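Local structure of prolyl 4-hydroxylase (Phytophthora capsici LT1534, 6IUQ) at residues H46-A49 against S50-E54; V236-P239 against E240-Q243; L244-T247 against Q248-A252; E303-V306 against E307-R311; K310-G313 against P314-G317. The protein probably hydroxylates proline residues at C4 as an iron(II)- and 2-oxoglutarate-dependent oxygenase with a double-stranded beta-helix core. All coordinates share one frame; numbering follows the deposited sequence.

Contact 1. Residues H46-A49 against S50-E54; sequences HGWA and SALLE
His-46 and Ser-50 meet one turn apart at the start of helix 46-61, the hydroxyl lying over one face of the imidazole. OG is offset toward the rim of the ring, 3.4 Å from His-46 CE1. With chi1 at -70°, OG sits beside its own backbone N, and this brings it back to the preceding turn, where it donates to His-46 O at 2.9 Å. The alpha-helical bond from Ser-50 N to His-46 O has the same length, 2.9 Å, so the carbonyl oxygen is gripped twice, by donors on opposite faces of its plane. The ring is fixed independently: ND1 bonds Glu-11 and NE2 bonds Glu-176, and two carboxylates probably favour a positively charged imidazole. Further round the helix, Trp-48 and Leu-52 make the apolar counterpart, the indole meeting the leucine at a slant with Trp-48 CD1 4.3 Å from Leu-52 CG. Both side chains also touch Glu-109 of helix 108-115, and Phe-44 stacks edge-to-face with the indole. The i to i+4 pairs lie within the helix; Glu-109 and Phe-44 link this face to its surroundings. The two side chains are nearest where Leu-52 CD1 comes within 4.2 Å of Trp-48 NE1.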
# COMPACT_ATOMS: atom_id res chain seq x y z
N HIS A 46 -10.95 18.60 5.27
CA HIS A 46 -12.12 17.85 5.67
C HIS A 46 -13.28 17.94 4.69
O HIS A 46 -13.98 16.95 4.45
CB HIS A 46 -12.59 18.32 7.06
CG HIS A 46 -13.72 17.50 7.60
ND1 HIS A 46 -15.04 17.85 7.43
CD2 HIS A 46 -13.72 16.32 8.26
CE1 HIS A 46 -15.81 16.93 7.98
NE2 HIS A 46 -15.03 15.99 8.50
N GLY A 47 -13.51 19.12 4.13
CA GLY A 47 -14.61 19.30 3.20
C GLY A 47 -14.39 18.45 1.96
O GLY A 47 -15.26 17.69 1.55
N TRP A 48 -13.20 18.57 1.39
CA TRP A 48 -12.85 17.88 0.15
C TRP A 48 -12.88 16.36 0.34
O TRP A 48 -13.49 15.64 -0.46
CB TRP A 48 -11.49 18.37 -0.35
CG TRP A 48 -11.12 17.97 -1.75
CD1 TRP A 48 -11.91 17.36 -2.68
CD2 TRP A 48 -9.83 18.15 -2.37
NE1 TRP A 48 -11.20 17.14 -3.84
CE2 TRP A 48 -9.92 17.61 -3.67
CE3 TRP A 48 -8.62 18.70 -1.95
CZ2 TRP A 48 -8.84 17.62 -4.55
CZ3 TRP A 48 -7.55 18.70 -2.81
CH2 TRP A 48 -7.67 18.16 -4.11
N ALA A 49 -12.25 15.86 1.40
CA ALA A 49 -12.36 14.44 1.75
C ALA A 49 -13.81 13.98 1.94
O ALA A 49 -14.18 12.89 1.49
CB ALA A 49 -11.56 14.14 3.01
N SER A 50 -14.64 14.80 2.58
CA SER A 50 -16.06 14.47 2.73
C SER A 50 -16.79 14.36 1.40
O SER A 50 -17.61 13.45 1.20
CB SER A 50 -16.78 15.51 3.60
OG SER A 50 -16.37 15.43 4.95
N ALA A 51 -16.52 15.31 0.52
CA ALA A 51 -17.08 15.31 -0.83
C ALA A 51 -16.77 14.01 -1.59
O ALA A 51 -17.64 13.43 -2.22
CB ALA A 51 -16.57 16.50 -1.60
N LEU A 52 -15.52 13.56 -1.53
CA LEU A 52 -15.09 12.34 -2.22
C LEU A 52 -15.83 11.13 -1.64
O LEU A 52 -16.29 10.25 -2.39
CB LEU A 52 -13.57 12.16 -2.13
CG LEU A 52 -12.71 13.18 -2.91
CD1 LEU A 52 -11.24 13.15 -2.47
CD2 LEU A 52 -12.81 12.94 -4.39
N LEU A 53 -15.95 11.10 -0.31
CA LEU A 53 -16.66 10.02 0.40
C LEU A 53 -18.14 9.97 -0.01
O LEU A 53 -18.68 8.90 -0.26
CB LEU A 53 -16.54 10.18 1.93
CG LEU A 53 -17.33 9.21 2.84
CD1 LEU A 53 -16.98 7.75 2.56
CD2 LEU A 53 -17.15 9.54 4.33
N GLU A 54 -18.79 11.14 -0.07
CA GLU A 54 -20.19 11.20 -0.49
C GLU A 54 -20.37 10.58 -1.87
O GLU A 54 -21.26 9.75 -2.08
CB GLU A 54 -20.71 12.64 -0.47
CG GLU A 54 -20.92 13.19 0.95
CD GLU A 54 -21.48 14.62 0.99
OE1 GLU A 54 -22.57 14.84 0.41
OE2 GLU A 54 -20.84 15.50 1.63

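Contact 2. Residues V236-P239 against E240-Q243; sequences VNAP and EDAQ
Two carboxylates, those of Glu-240 and Asp-241, converge on the methyl of Ala-238: Glu-240 OE2 lies 3.7 Å and Asp-241 OD2 3.8 Å from Ala-238 CB. These are van der Waals contacts. Glu-240 gets there by folding back, its CG in the crowded position between backbone N and carbonyl carbon (chi1 62°) and its chain bent at chi2, which also brings OE2 to 3.9 Å from Pro-239 CD. A third flat group, the Pro-239 carbonyl, is met from above its plane, where Ala-242 N donates to Pro-239 O at 2.9 Å with the donor 60° out of plane. One residue earlier, Asp-241 N makes a weak bond of 3.1 Å to Ala-238 O. Two successive i to i+3 bonds, the first of them weak, with type I-like backbone angles at Pro-239, Glu-240 and Asp-241, describe overlapping beta turns, with Pro-239 at the second position of the first. A water bridges Asn-237 and Asp-241: it accepts from Asn-237 N at 2.7 Å and is placed to donate to Asp-241 OD2 at 3.1 Å, though other acceptors compete for its protons. The Asn-237 amide is pinned by Arg-268 and by Asn-159, the residue after the iron ligand Asp-158. The turns lie at the surface in the loop between strand 224-232 and helix 254-262, while Val-236 is buried against Asn-159, Lys-165 and Asp-211.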
# COMPACT_ATOMS: atom_id res chain seq x y z
N VAL A 236 10.57 -0.93 -12.68
CA VAL A 236 10.26 -1.84 -11.59
C VAL A 236 10.49 -3.30 -12.04
O VAL A 236 10.40 -3.62 -13.23
CB VAL A 236 8.82 -1.61 -11.08
CG1 VAL A 236 7.81 -2.37 -11.94
CG2 VAL A 236 8.70 -2.03 -9.66
N ASN A 237 10.81 -4.16 -11.08
CA ASN A 237 11.12 -5.57 -11.32
C ASN A 237 12.31 -5.79 -12.28
O ASN A 237 12.37 -6.75 -13.02
CB ASN A 237 9.87 -6.30 -11.82
CG ASN A 237 8.81 -6.40 -10.74
OD1 ASN A 237 9.13 -6.59 -9.57
ND2 ASN A 237 7.54 -6.28 -11.12
N ALA A 238 13.28 -4.87 -12.19
CA ALA A 238 14.53 -4.93 -12.92
C ALA A 238 15.43 -6.07 -12.45
O ALA A 238 15.22 -6.61 -11.36
CB ALA A 238 15.27 -3.58 -12.78
N PRO A 239 16.43 -6.44 -13.26
CA PRO A 239 17.40 -7.48 -12.87
C PRO A 239 18.17 -7.15 -11.58
O PRO A 239 18.32 -8.05 -10.74
CB PRO A 239 18.37 -7.53 -14.07
CG PRO A 239 17.53 -7.10 -15.23
CD PRO A 239 16.61 -6.03 -14.67
N GLU A 240 18.62 -5.91 -11.41
CA GLU A 240 19.37 -5.57 -10.20
C GLU A 240 18.47 -5.59 -8.96
O GLU A 240 18.97 -5.63 -7.83
CB GLU A 240 20.04 -4.20 -10.32
CG GLU A 240 19.08 -3.04 -10.50
CD GLU A 240 18.97 -2.62 -11.95
OE1 GLU A 240 18.92 -1.39 -12.21
OE2 GLU A 240 18.95 -3.51 -12.83
N ASP A 241 17.16 -5.56 -9.16
CA ASP A 241 16.23 -5.70 -8.05
C ASP A 241 16.10 -7.15 -7.62
O ASP A 241 15.54 -7.43 -6.56
CB ASP A 241 14.83 -5.15 -8.42
CG ASP A 241 14.82 -3.65 -8.53
OD1 ASP A 241 15.70 -3.00 -7.93
OD2 ASP A 241 13.92 -3.11 -9.23
N ALA A 242 16.59 -8.08 -8.43
CA ALA A 242 16.46 -9.50 -8.10
C ALA A 242 17.78 -10.12 -7.63
O ALA A 242 18.02 -11.32 -7.80
CB ALA A 242 15.93 -10.27 -9.29
N GLN A 243 18.62 -9.29 -7.03
CA GLN A 243 19.88 -9.78 -6.51
C GLN A 243 20.33 -8.97 -5.30
O GLN A 243 19.87 -7.85 -5.09
CB GLN A 243 20.96 -9.74 -7.59
CG GLN A 243 21.32 -8.34 -7.99
CD GLN A 243 22.31 -8.27 -9.14
OE1 GLN A 243 22.33 -9.14 -10.02
NE2 GLN A 243 23.13 -7.22 -9.15
O HOH W 1 11.08 -3.93 -8.44

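Contact 3. Residues L244-T247 against Q248-A252; sequences LRLT and QSDLA
Thr-247 and Asp-250 hold each other through both backbone and side chain. Thr-247 N bonds Asp-250 OD2 at 2.8 Å with an N-H...O angle of 161°, although the donor comes from above the carboxylate plane, 38° out of it. The same oxygen takes a weak bond of 2.9 Å from Thr-247 OG1. In return Asp-250 N reaches Thr-247 O at 3.2 Å and Thr-247 OG1 at 3.5 Å, both weakly. OG1 can meet both OD2 and the backbone N of Asp-250 because chi1 of 62° sets it between its own N and carbonyl carbon. Leu-246 crosses the aspartate at a slant, its CD1 3.7 Å from Asp-250 CB and 4.4 Å from Leu-251 CD2, giving the polar cluster an apolar flank. In the next shell, Arg-260 of helix 254-262 forms a salt bridge to Asp-250 OD2 and also bonds Arg-245 O, so one guanidinium positions the carboxylate and the extended segment before it. Trp-254 and Phe-257 of that helix touch Leu-246 and Asp-250 respectively. The reciprocal Thr-x-x-Asp bonding resembles a capping box, its backbone-N to hydroxyl arm weak, heading a turn, 248-251, with helical angles but not the regular bonds.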
# COMPACT_ATOMS: atom_id res chain seq x y z
N LEU A 244 21.23 -9.55 -4.52
CA LEU A 244 21.81 -8.91 -3.36
C LEU A 244 23.32 -8.82 -3.52
O LEU A 244 23.94 -9.76 -4.02
CB LEU A 244 21.49 -9.72 -2.10
CG LEU A 244 20.34 -9.31 -1.22
CD1 LEU A 244 20.34 -10.17 0.02
CD2 LEU A 244 20.47 -7.82 -0.87
N ARG A 245 23.93 -7.73 -3.08
CA ARG A 245 25.39 -7.66 -3.09
C ARG A 245 25.93 -7.91 -1.70
O ARG A 245 25.44 -7.34 -0.73
CB ARG A 245 25.91 -6.30 -3.57
CG ARG A 245 25.25 -5.73 -4.80
CD ARG A 245 26.07 -4.57 -5.40
NE ARG A 245 26.41 -3.50 -4.45
CZ ARG A 245 25.57 -2.54 -4.07
NH1 ARG A 245 24.32 -2.54 -4.51
NH2 ARG A 245 25.97 -1.58 -3.22
N LEU A 246 26.96 -8.76 -1.61
CA LEU A 246 27.81 -8.80 -0.43
C LEU A 246 29.18 -8.19 -0.76
O LEU A 246 29.87 -8.67 -1.66
CB LEU A 246 28.00 -10.23 0.09
CG LEU A 246 28.99 -10.31 1.26
CD1 LEU A 246 28.44 -9.56 2.46
CD2 LEU A 246 29.36 -11.75 1.63
N THR A 247 29.56 -7.15 -0.04
CA THR A 247 30.78 -6.43 -0.36
C THR A 247 31.77 -6.58 0.77
O THR A 247 31.40 -7.00 1.86
CB THR A 247 30.49 -4.93 -0.61
OG1 THR A 247 29.96 -4.35 0.59
CG2 THR A 247 29.48 -4.75 -1.72
N GLN A 248 33.02 -6.19 0.53
CA GLN A 248 34.06 -6.26 1.55
C GLN A 248 33.77 -5.36 2.75
O GLN A 248 34.05 -5.75 3.89
CB GLN A 248 35.41 -5.89 0.93
CG GLN A 248 36.58 -5.83 1.91
CD GLN A 248 37.93 -5.71 1.21
OE1 GLN A 248 38.02 -5.74 -0.03
NE2 GLN A 248 38.99 -5.56 2.00
N SER A 249 33.21 -4.18 2.50
CA SER A 249 32.82 -3.24 3.57
C SER A 249 31.73 -3.81 4.49
O SER A 249 31.65 -3.45 5.67
CB SER A 249 32.30 -1.92 2.98
OG SER A 249 32.95 -1.62 1.76
N ASP A 250 30.88 -4.67 3.95
CA ASP A 250 29.82 -5.28 4.74
C ASP A 250 30.38 -6.10 5.89
O ASP A 250 29.78 -6.16 6.96
CB ASP A 250 28.92 -6.16 3.87
CG ASP A 250 28.11 -5.36 2.88
OD1 ASP A 250 27.76 -4.20 3.19
OD2 ASP A 250 27.82 -5.89 1.78
N LEU A 251 31.54 -6.70 5.66
CA LEU A 251 32.17 -7.56 6.64
C LEU A 251 32.41 -6.84 7.96
O LEU A 251 32.42 -7.47 9.00
CB LEU A 251 33.49 -8.12 6.11
CG LEU A 251 33.37 -8.89 4.79
CD1 LEU A 251 34.68 -9.60 4.49
CD2 LEU A 251 32.19 -9.86 4.79
N ALA A 252 32.62 -5.53 7.90
CA ALA A 252 32.87 -4.74 9.10
C ALA A 252 31.69 -3.84 9.46
O ALA A 252 31.78 -3.04 10.39
CB ALA A 252 34.13 -3.90 8.93

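Contact 4. Residues E303-V306 against E307-R311; sequences ETHV and ENVKR
Lys-310 runs beside Val-306, the two side chains pointing the same way from helix 296-311. At its root, Lys-310 CB is 3.7 Å from Val-306 O. The next atom comes closer: with chi1 at -63° placing CG beside the lysine's own backbone N, CG lies 3.1 Å from Val-306 O. Lys-310 CD lies 4.1 Å from Val-306 O, and CE comes to rest 3.6 Å from Val-306 CG1. A bend at chi4 keeps NZ near the same methyl, at 3.9 Å, while its charge has a distant, weak ion-pair partner in Glu-276. The lysine thus uses its methylene chain to cover the valine. Beneath the side chains, Lys-310 N donates to Val-306 O in the regular i to i+4 series.

The same spacing gives different chemistry around the helix. His-305 meets Val-309 at a slant, its CE1 3.5 Å from Val-309 CG2. His-305 ND1 is buried here without any polar partner in the model. Thr-304 and Asn-308 lie side by side, and the threonine hydroxyl bonds back to Lys-300 O. At the outer end, Arg-311 NE makes a salt bridge to Glu-307 OE2 of 3.1 Å, on the anti lone pair of that oxygen and with the carboxylate carbon at the guanidinium edge.

Most of these residues are at least partly exposed. Val-309 is the buried member, turned to Ile-319 of helix 313-328, so the contact lies where helix 296-311 packs on the helix that follows it.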
# COMPACT_ATOMS: atom_id res chain seq x y z
N GLU A 303 2.35 -23.49 3.14
CA GLU A 303 2.91 -24.71 3.71
C GLU A 303 4.00 -25.32 2.83
O GLU A 303 5.08 -25.67 3.31
CB GLU A 303 1.76 -25.68 3.92
CG GLU A 303 2.07 -27.00 4.52
CD GLU A 303 0.79 -27.75 4.81
OE1 GLU A 303 0.56 -28.80 4.16
OE2 GLU A 303 -0.00 -27.26 5.65
N THR A 304 3.72 -25.43 1.54
CA THR A 304 4.69 -25.93 0.57
C THR A 304 5.92 -25.02 0.41
O THR A 304 7.05 -25.50 0.35
CB THR A 304 4.03 -26.09 -0.81
OG1 THR A 304 2.97 -27.05 -0.71
CG2 THR A 304 5.04 -26.56 -1.83
N HIS A 305 5.70 -23.71 0.34
CA HIS A 305 6.79 -22.75 0.21
C HIS A 305 7.72 -22.80 1.43
O HIS A 305 8.94 -22.82 1.30
CB HIS A 305 6.24 -21.34 0.02
CG HIS A 305 7.31 -20.30 -0.18
ND1 HIS A 305 8.20 -19.94 0.81
CD2 HIS A 305 7.61 -19.53 -1.25
CE1 HIS A 305 9.02 -19.01 0.36
NE2 HIS A 305 8.68 -18.74 -0.89
N VAL A 306 7.13 -22.84 2.61
CA VAL A 306 7.89 -22.88 3.85
C VAL A 306 8.78 -24.13 3.92
O VAL A 306 9.91 -24.07 4.41
CB VAL A 306 6.92 -22.84 5.08
CG1 VAL A 306 7.58 -23.36 6.34
CG2 VAL A 306 6.41 -21.44 5.29
N GLU A 307 8.27 -25.25 3.43
CA GLU A 307 9.04 -26.49 3.47
C GLU A 307 10.14 -26.49 2.40
O GLU A 307 11.24 -26.96 2.66
CB GLU A 307 8.13 -27.71 3.31
CG GLU A 307 8.88 -29.05 3.24
CD GLU A 307 9.64 -29.39 4.52
OE1 GLU A 307 9.27 -28.88 5.60
OE2 GLU A 307 10.62 -30.17 4.44
N ASN A 308 9.85 -25.95 1.21
CA ASN A 308 10.86 -25.74 0.16
C ASN A 308 12.03 -24.89 0.65
O ASN A 308 13.19 -25.18 0.36
CB ASN A 308 10.25 -25.07 -1.06
CG ASN A 308 9.35 -26.01 -1.85
OD1 ASN A 308 9.41 -27.23 -1.70
ND2 ASN A 308 8.52 -25.43 -2.71
N VAL A 309 11.73 -23.83 1.39
CA VAL A 309 12.77 -23.03 1.98
C VAL A 309 13.58 -23.88 2.94
O VAL A 309 14.81 -23.88 2.87
CB VAL A 309 12.22 -21.79 2.71
CG1 VAL A 309 13.28 -21.17 3.60
CG2 VAL A 309 11.71 -20.77 1.70
N LYS A 310 12.92 -24.63 3.82
CA LYS A 310 13.64 -25.43 4.83
C LYS A 310 14.53 -26.51 4.19
O LYS A 310 15.58 -26.86 4.74
CB LYS A 310 12.67 -26.08 5.82
CG LYS A 310 11.87 -25.07 6.64
CD LYS A 310 11.26 -25.68 7.89
CE LYS A 310 10.17 -24.77 8.48
NZ LYS A 310 10.67 -23.37 8.76
N ARG A 311 14.12 -27.05 3.05
CA ARG A 311 14.94 -28.00 2.30
C ARG A 311 16.14 -27.34 1.60
O ARG A 311 17.10 -28.02 1.26
CB ARG A 311 14.10 -28.72 1.26
CG ARG A 311 13.18 -29.78 1.84
CD ARG A 311 12.06 -30.08 0.86
NE ARG A 311 11.02 -30.89 1.46
CZ ARG A 311 10.63 -32.07 0.99
NH1 ARG A 311 11.20 -32.57 -0.10
NH2 ARG A 311 9.66 -32.74 1.60

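Contact 5. Residues K310-G313 against P314-G317; sequences KRNG and PLYG
The tight corner between helix 296-311 and helix 313-328 is built on Asn-312, the N-cap of the second helix, and on its contacts with Pro-314, Leu-315 and Tyr-316. Its carbonyl opens the helical bonding: Tyr-316 N donates to Asn-312 O at 2.9 Å with an N-H...O angle of 166°. Gly-317 N follows with a bond to Gly-313 O, 3.0 Å long. Pro-314, which has no N-H to offer, falls in the first turn of helix 313-328, where a backbone N-H would not take part in that helix's own bonding. At the cap itself the chain makes an inverse gamma turn centred on Asn-312, marked by a weak 3.2 Å bond from Gly-313 N to Arg-311 O.

The asparagine side chain lies against the new turn by contact. Asn-312 OD1 is 3.5 Å from Pro-314 CD, the two side chains crossing at about a right angle, while Asn-312 CG is 3.6 Å from Leu-315 CB. With chi1 of -166°, CG swings away from its own backbone N to reach them.

Across the corner, Tyr-316 leans back on Lys-310. Tyr-316 CE1 is 3.7 Å from Lys-310 CG and 3.6 Å from Lys-310 NZ, the amine approaching obliquely, and Tyr-316 CD1 is 3.9 Å from Lys-310 CA. The aromatic side chain of the second helix therefore rests on the last turn of the first, and the two helices join at the protein surface through this single short bend.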
# COMPACT_ATOMS: atom_id res chain seq x y z
N LYS A 310 12.92 -24.63 3.82
CA LYS A 310 13.64 -25.43 4.83
C LYS A 310 14.53 -26.51 4.19
O LYS A 310 15.58 -26.86 4.74
CB LYS A 310 12.67 -26.08 5.82
CG LYS A 310 11.87 -25.07 6.64
CD LYS A 310 11.26 -25.68 7.89
CE LYS A 310 10.17 -24.77 8.48
NZ LYS A 310 10.67 -23.37 8.76
N ARG A 311 14.12 -27.05 3.05
CA ARG A 311 14.94 -28.00 2.30
C ARG A 311 16.14 -27.34 1.60
O ARG A 311 17.10 -28.02 1.26
CB ARG A 311 14.10 -28.72 1.26
CG ARG A 311 13.18 -29.78 1.84
CD ARG A 311 12.06 -30.08 0.86
NE ARG A 311 11.02 -30.89 1.46
CZ ARG A 311 10.63 -32.07 0.99
NH1 ARG A 311 11.20 -32.57 -0.10
NH2 ARG A 311 9.66 -32.74 1.60
N ASN A 312 16.05 -26.03 1.36
CA ASN A 312 17.17 -25.28 0.77
C ASN A 312 18.09 -24.80 1.88
O ASN A 312 17.99 -23.65 2.32
CB ASN A 312 16.64 -24.11 -0.06
CG ASN A 312 17.70 -23.50 -0.95
OD1 ASN A 312 18.89 -23.51 -0.61
ND2 ASN A 312 17.28 -22.96 -2.10
N GLY A 313 18.97 -25.68 2.34
CA GLY A 313 19.82 -25.41 3.50
C GLY A 313 20.43 -24.01 3.61
O GLY A 313 20.24 -23.34 4.62
N PRO A 314 21.19 -23.57 2.58
CA PRO A 314 21.83 -22.24 2.63
C PRO A 314 20.82 -21.10 2.72
O PRO A 314 20.98 -20.18 3.53
CB PRO A 314 22.62 -22.17 1.31
CG PRO A 314 22.85 -23.59 0.93
CD PRO A 314 21.62 -24.35 1.40
N LEU A 315 19.78 -21.15 1.90
CA LEU A 315 18.71 -20.16 1.99
C LEU A 315 18.11 -20.12 3.40
O LEU A 315 17.92 -19.04 3.96
CB LEU A 315 17.63 -20.45 0.94
CG LEU A 315 16.46 -19.48 0.89
CD1 LEU A 315 16.91 -18.03 0.65
CD2 LEU A 315 15.50 -19.94 -0.20
N TYR A 316 17.84 -21.29 3.98
CA TYR A 316 17.27 -21.37 5.33
C TYR A 316 18.17 -20.76 6.40
O TYR A 316 17.68 -20.03 7.25
CB TYR A 316 16.98 -22.82 5.69
CG TYR A 316 16.23 -23.01 7.00
CD1 TYR A 316 14.93 -22.56 7.15
CD2 TYR A 316 16.83 -23.66 8.08
CE1 TYR A 316 14.23 -22.74 8.35
CE2 TYR A 316 16.15 -23.85 9.29
CZ TYR A 316 14.85 -23.39 9.42
OH TYR A 316 14.16 -23.57 10.60
N GLY A 317 19.46 -21.09 6.39
CA GLY A 317 20.40 -20.48 7.33
C GLY A 317 20.40 -18.95 7.21
O GLY A 317 20.47 -18.22 8.19

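How the contacts relate
Contact 1 is the buried one, on helix 46-61, and lies on the opposite side of the chain's centre from each of the others. Contacts 2 to 5 are surface contacts. Contacts 2 and 3 adjoin in the loop between strand 224-232 and helix 254-262, with centres about 19 Å apart, yet the first relies on turns and a water and the second on reciprocal polar capping. Contacts 4 and 5 share Lys-310 and Arg-311 and touch directly, Val-309 O lying 3.7 Å from Tyr-316 CB: one is i to i+4 packing in the C-terminal half of helix 296-311, the other the start of the next helix. Contacts 3 and 5 approach within about 9 Å at their nearest atoms without touching.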